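Local coordinates for protein SAP-like pentraxin (Limulus polyphemus, PDB 3FLP) that probably acts as a calcium-dependent invertebrate lectin, a pentraxin that binds two calcium ions per subunit and assembles into doubly stacked heptameric rings, at residues L78-I92 against V115-G129. Numbering follows the deposited sequence.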
loop_
_atom_site.group_PDB
_atom_site.type_symbol
_atom_site.label_atom_id
_atom_site.label_comp_id
_atom_site.label_asym_id
_atom_site.label_seq_id
_atom_site.Cartn_x
_atom_site.Cartn_y
_atom_site.Cartn_z
ATOM N N LEU A 78 -37.198 -17.111 32.209
ATOM C CA LEU A 78 -37.861 -17.163 30.926
ATOM C C LEU A 78 -39.247 -17.774 31.095
ATOM O O LEU A 78 -39.439 -18.709 31.875
ATOM C CB LEU A 78 -37.057 -18.020 29.943
ATOM C CG LEU A 78 -37.703 -18.216 28.562
ATOM C CD1 LEU A 78 -37.832 -16.861 27.856
ATOM C CD2 LEU A 78 -36.865 -19.181 27.724
ATOM N N GLN A 79 -40.215 -17.234 30.367
ATOM C CA GLN A 79 -41.562 -17.752 30.396
ATOM C C GLN A 79 -42.007 -17.832 28.940
ATOM O O GLN A 79 -41.843 -16.873 28.187
ATOM C CB GLN A 79 -42.488 -16.832 31.212
ATOM C CG GLN A 79 -43.967 -17.147 31.022
ATOM C CD GLN A 79 -44.890 -16.400 31.981
ATOM O OE1 GLN A 79 -46.091 -16.293 31.729
ATOM N NE2 GLN A 79 -44.341 -15.900 33.082
ATOM N N VAL A 80 -42.526 -18.989 28.541
ATOM C CA VAL A 80 -43.000 -19.188 27.173
ATOM C C VAL A 80 -44.421 -19.738 27.187
ATOM O O VAL A 80 -44.735 -20.675 27.921
ATOM C CB VAL A 80 -42.101 -20.175 26.380
ATOM C CG1 VAL A 80 -42.660 -20.367 24.968
ATOM C CG2 VAL A 80 -40.675 -19.654 26.322
ATOM N N ASN A 81 -45.274 -19.140 26.369
ATOM C CA ASN A 81 -46.671 -19.541 26.260
ATOM C C ASN A 81 -47.349 -19.699 27.623
ATOM O O ASN A 81 -47.942 -20.733 27.924
ATOM C CB ASN A 81 -46.794 -20.839 25.457
ATOM C CG ASN A 81 -48.201 -21.052 24.908
ATOM O OD1 ASN A 81 -48.783 -20.143 24.316
ATOM N ND2 ASN A 81 -48.747 -22.257 25.088
ATOM N N ALA A 82 -47.244 -18.656 28.441
ATOM C CA ALA A 82 -47.841 -18.621 29.774
ATOM C C ALA A 82 -47.416 -19.743 30.718
ATOM O O ALA A 82 -48.156 -20.108 31.626
ATOM C CB ALA A 82 -49.375 -18.574 29.669
ATOM N N SER A 83 -46.232 -20.296 30.501
ATOM C CA SER A 83 -45.724 -21.331 31.386
ATOM C C SER A 83 -45.315 -20.604 32.663
ATOM O O SER A 83 -45.422 -19.380 32.748
ATOM C CB SER A 83 -44.481 -21.979 30.785
ATOM O OG SER A 83 -43.406 -21.049 30.751
ATOM N N SER A 84 -44.853 -21.346 33.660
ATOM C CA SER A 84 -44.389 -20.707 34.881
ATOM C C SER A 84 -43.007 -20.151 34.531
ATOM O O SER A 84 -42.412 -20.551 33.525
ATOM C CB SER A 84 -44.291 -21.733 36.011
ATOM O OG SER A 84 -43.718 -22.943 35.553
ATOM N N ASN A 85 -42.503 -19.221 35.331
ATOM C CA ASN A 85 -41.187 -18.664 35.063
ATOM C C ASN A 85 -40.109 -19.691 35.381
ATOM O O ASN A 85 -40.099 -20.276 36.461
ATOM C CB ASN A 85 -40.960 -17.396 35.888
ATOM C CG ASN A 85 -41.770 -16.219 35.379
ATOM O OD1 ASN A 85 -41.651 -15.823 34.213
ATOM N ND2 ASN A 85 -42.600 -15.650 36.252
ATOM N N LYS A 86 -39.215 -19.922 34.427
ATOM C CA LYS A 86 -38.122 -20.870 34.619
ATOM C C LYS A 86 -36.863 -20.046 34.893
ATOM O O LYS A 86 -36.505 -19.161 34.110
ATOM C CB LYS A 86 -37.930 -21.733 33.367
ATOM C CG LYS A 86 -39.209 -22.370 32.833
ATOM C CD LYS A 86 -39.860 -23.274 33.867
ATOM C CE LYS A 86 -41.104 -23.950 33.301
ATOM N NZ LYS A 86 -41.728 -24.854 34.305
ATOM N N TYR A 87 -36.204 -20.334 36.007
ATOM C CA TYR A 87 -35.006 -19.601 36.387
ATOM C C TYR A 87 -33.725 -20.425 36.360
ATOM O O TYR A 87 -33.714 -21.596 36.731
ATOM C CB TYR A 87 -35.184 -18.999 37.789
ATOM C CG TYR A 87 -36.158 -17.843 37.839
ATOM C CD1 TYR A 87 -35.805 -16.595 37.333
ATOM C CD2 TYR A 87 -37.442 -18.004 38.365
ATOM C CE1 TYR A 87 -36.704 -15.532 37.348
ATOM C CE2 TYR A 87 -38.350 -16.945 38.381
ATOM C CZ TYR A 87 -37.970 -15.713 37.870
ATOM O OH TYR A 87 -38.858 -14.657 37.868
ATOM N N ILE A 88 -32.651 -19.789 35.909
ATOM C CA ILE A 88 -31.335 -20.406 35.866
ATOM C C ILE A 88 -30.394 -19.406 36.517
ATOM O O ILE A 88 -30.335 -18.238 36.109
ATOM C CB ILE A 88 -30.866 -20.680 34.426
ATOM C CG1 ILE A 88 -31.765 -21.744 33.779
ATOM C CG2 ILE A 88 -29.410 -21.135 34.436
ATOM C CD1 ILE A 88 -31.395 -22.082 32.356
ATOM N N SER A 89 -29.672 -19.846 37.541
ATOM C CA SER A 89 -28.763 -18.942 38.221
ATOM C C SER A 89 -27.414 -18.864 37.516
ATOM O O SER A 89 -26.941 -19.837 36.922
ATOM C CB SER A 89 -28.599 -19.332 39.699
ATOM O OG SER A 89 -28.075 -20.630 39.838
ATOM N N CYS A 90 -26.823 -17.675 37.558
ATOM C CA CYS A 90 -25.538 -17.420 36.932
ATOM C C CYS A 90 -24.474 -17.194 38.004
ATOM O O CYS A 90 -24.699 -16.462 38.969
ATOM C CB CYS A 90 -25.624 -16.184 36.034
ATOM S SG CYS A 90 -26.591 -16.358 34.492
ATOM N N PRO A 91 -23.293 -17.811 37.837
ATOM C CA PRO A 91 -22.192 -17.679 38.795
ATOM C C PRO A 91 -21.498 -16.327 38.702
ATOM O O PRO A 91 -20.302 -16.253 38.425
ATOM C CB PRO A 91 -21.267 -18.821 38.400
ATOM C CG PRO A 91 -21.378 -18.793 36.903
ATOM C CD PRO A 91 -22.879 -18.619 36.674
ATOM N N ILE A 92 -22.249 -15.255 38.926
ATOM C CA ILE A 92 -21.681 -13.918 38.871
ATOM C C ILE A 92 -22.401 -13.008 39.853
ATOM O O ILE A 92 -23.630 -13.006 39.924
ATOM C CB ILE A 92 -21.763 -13.314 37.435
ATOM C CG1 ILE A 92 -21.075 -11.946 37.403
ATOM C CG2 ILE A 92 -23.208 -13.177 36.995
ATOM C CD1 ILE A 92 -20.945 -11.353 36.005
ATOM N N VAL A 115 -29.265 -19.711 29.199
ATOM C CA VAL A 115 -29.000 -18.299 29.441
ATOM C C VAL A 115 -27.505 -18.073 29.591
ATOM O O VAL A 115 -26.758 -18.977 29.984
ATOM C CB VAL A 115 -29.734 -17.774 30.702
ATOM C CG1 VAL A 115 -31.230 -17.976 30.543
ATOM C CG2 VAL A 115 -29.219 -18.476 31.951
ATOM N N TYR A 116 -27.077 -16.859 29.264
ATOM C CA TYR A 116 -25.678 -16.497 29.324
ATOM C C TYR A 116 -25.456 -15.143 29.984
ATOM O O TYR A 116 -26.237 -14.209 29.790
ATOM C CB TYR A 116 -25.106 -16.461 27.911
ATOM C CG TYR A 116 -25.228 -17.771 27.165
ATOM C CD1 TYR A 116 -26.449 -18.192 26.630
ATOM C CD2 TYR A 116 -24.124 -18.605 27.018
ATOM C CE1 TYR A 116 -26.555 -19.413 25.970
ATOM C CE2 TYR A 116 -24.218 -19.812 26.369
ATOM C CZ TYR A 116 -25.433 -20.215 25.846
ATOM O OH TYR A 116 -25.500 -21.430 25.214
ATOM N N ALA A 117 -24.383 -15.043 30.759
ATOM C CA ALA A 117 -24.030 -13.802 31.431
ATOM C C ALA A 117 -22.619 -13.447 30.975
ATOM O O ALA A 117 -21.699 -14.255 31.104
ATOM C CB ALA A 117 -24.076 -13.995 32.938
ATOM N N ASN A 118 -22.461 -12.250 30.422
ATOM C CA ASN A 118 -21.172 -11.787 29.929
ATOM C C ASN A 118 -20.529 -12.763 28.943
ATOM O O ASN A 118 -19.310 -12.970 28.948
ATOM C CB ASN A 118 -20.222 -11.499 31.103
ATOM C CG ASN A 118 -20.581 -10.216 31.833
ATOM O OD1 ASN A 118 -21.328 -9.383 31.310
ATOM N ND2 ASN A 118 -20.043 -10.041 33.037
ATOM N N GLY A 119 -21.361 -13.362 28.097
ATOM C CA GLY A 119 -20.858 -14.286 27.097
ATOM C C GLY A 119 -20.547 -15.698 27.556
ATOM O O GLY A 119 -20.079 -16.511 26.761
ATOM N N SER A 120 -20.798 -16.007 28.825
ATOM C CA SER A 120 -20.537 -17.354 29.336
ATOM C C SER A 120 -21.828 -18.069 29.706
ATOM O O SER A 120 -22.740 -17.463 30.251
ATOM C CB SER A 120 -19.628 -17.305 30.569
ATOM O OG SER A 120 -18.317 -16.890 30.226
ATOM N N PRO A 121 -21.912 -19.375 29.416
ATOM C CA PRO A 121 -23.107 -20.168 29.728
ATOM C C PRO A 121 -23.342 -20.318 31.228
ATOM O O PRO A 121 -22.415 -20.618 31.976
ATOM C CB PRO A 121 -22.823 -21.507 29.043
ATOM C CG PRO A 121 -21.316 -21.613 29.114
ATOM C CD PRO A 121 -20.873 -20.202 28.769
ATOM N N CYS A 122 -24.576 -20.098 31.669
ATOM C CA CYS A 122 -24.906 -20.232 33.087
ATOM C C CYS A 122 -25.555 -21.588 33.334
ATOM O O CYS A 122 -25.573 -22.081 34.459
ATOM C CB CYS A 122 -25.879 -19.144 33.538
ATOM S SG CYS A 122 -25.338 -17.426 33.278
ATOM N N GLY A 123 -26.093 -22.181 32.271
ATOM C CA GLY A 123 -26.744 -23.471 32.399
ATOM C C GLY A 123 -27.931 -23.584 31.462
ATOM O O GLY A 123 -28.257 -22.635 30.750
ATOM N N THR A 124 -28.582 -24.741 31.467
ATOM C CA THR A 124 -29.731 -24.966 30.604
ATOM C C THR A 124 -30.883 -25.601 31.367
ATOM O O THR A 124 -30.724 -26.061 32.498
ATOM C CB THR A 124 -29.369 -25.901 29.432
ATOM O OG1 THR A 124 -28.996 -27.180 29.956
ATOM C CG2 THR A 124 -28.196 -25.334 28.620
ATOM N N MET A 125 -32.049 -25.614 30.732
ATOM C CA MET A 125 -33.235 -26.207 31.319
ATOM C C MET A 125 -34.071 -26.842 30.207
ATOM O O MET A 125 -34.225 -26.267 29.124
ATOM C CB MET A 125 -34.044 -25.147 32.066
ATOM C CG MET A 125 -35.188 -25.726 32.880
ATOM S SD MET A 125 -35.721 -24.607 34.173
ATOM C CE MET A 125 -34.425 -24.864 35.369
ATOM N N GLU A 126 -34.596 -28.031 30.478
ATOM C CA GLU A 126 -35.395 -28.751 29.503
ATOM C C GLU A 126 -36.882 -28.482 29.672
ATOM O O GLU A 126 -37.315 -27.884 30.660
ATOM C CB GLU A 126 -35.136 -30.254 29.623
ATOM C CG GLU A 126 -33.699 -30.679 29.317
ATOM C CD GLU A 126 -33.218 -30.202 27.955
ATOM O OE1 GLU A 126 -33.969 -30.348 26.967
ATOM O OE2 GLU A 126 -32.086 -29.686 27.868
ATOM N N ASN A 127 -37.652 -28.916 28.684
ATOM C CA ASN A 127 -39.094 -28.775 28.697
ATOM C C ASN A 127 -39.632 -27.368 28.910
ATOM O O ASN A 127 -40.517 -27.145 29.734
ATOM C CB ASN A 127 -39.665 -29.751 29.720
ATOM C CG ASN A 127 -39.351 -31.189 29.355
ATOM O OD1 ASN A 127 -39.820 -31.691 28.335
ATOM N ND2 ASN A 127 -38.528 -31.851 30.170
ATOM N N VAL A 128 -39.091 -26.419 28.156
ATOM C CA VAL A 128 -39.560 -25.039 28.219
ATOM C C VAL A 128 -40.174 -24.727 26.859
ATOM O O VAL A 128 -39.457 -24.541 25.874
ATOM C CB VAL A 128 -38.411 -24.030 28.484
ATOM C CG1 VAL A 128 -38.967 -22.616 28.469
ATOM C CG2 VAL A 128 -37.749 -24.314 29.831
ATOM N N GLY A 129 -41.502 -24.693 26.810
ATOM C CA GLY A 129 -42.197 -24.409 25.564
ATOM C C GLY A 129 -41.888 -25.428 24.487
ATOM O O GLY A 129 -41.838 -25.095 23.306
#
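C90 and C122 form a disulfide between the edges of two beta-sheets, and apolar side chains continue the contact along that edge. The bond has SG to SG at 2.0 Å with chi3 of 95°, and A117 CB packs on C90 SG at 3.8 Å. No hydrogen bond crosses between the segments, so strand 86-90, outermost in its sheet, faces strand 120-125 through side chains; the short axes run roughly antiparallel, at 151°, and approach to 6.1 Å. This is the edge of the two-sheet, concanavalin-like sandwich of the pentraxin fold. I88 points inward from the middle of its strand: its CG2, anti to the backbone N, meets V115 CG2 at 3.6 Å, while its other branch carries CD1 to 3.6 Å from G123 O. Beyond it, M125 lays SD 3.7 Å from K86 CB, and the bend at chi3 (-77°) turns CE toward Y87 O. V128 CG1 meets V80 CG2 at 4.0 Å, the two side chains crossing at about a right angle, and its CG2 packs on K86 CG. At the opposite end, I92 CD1 lies 3.4 Å from N118 ND2, whose amide is held through OD1 by H101 N.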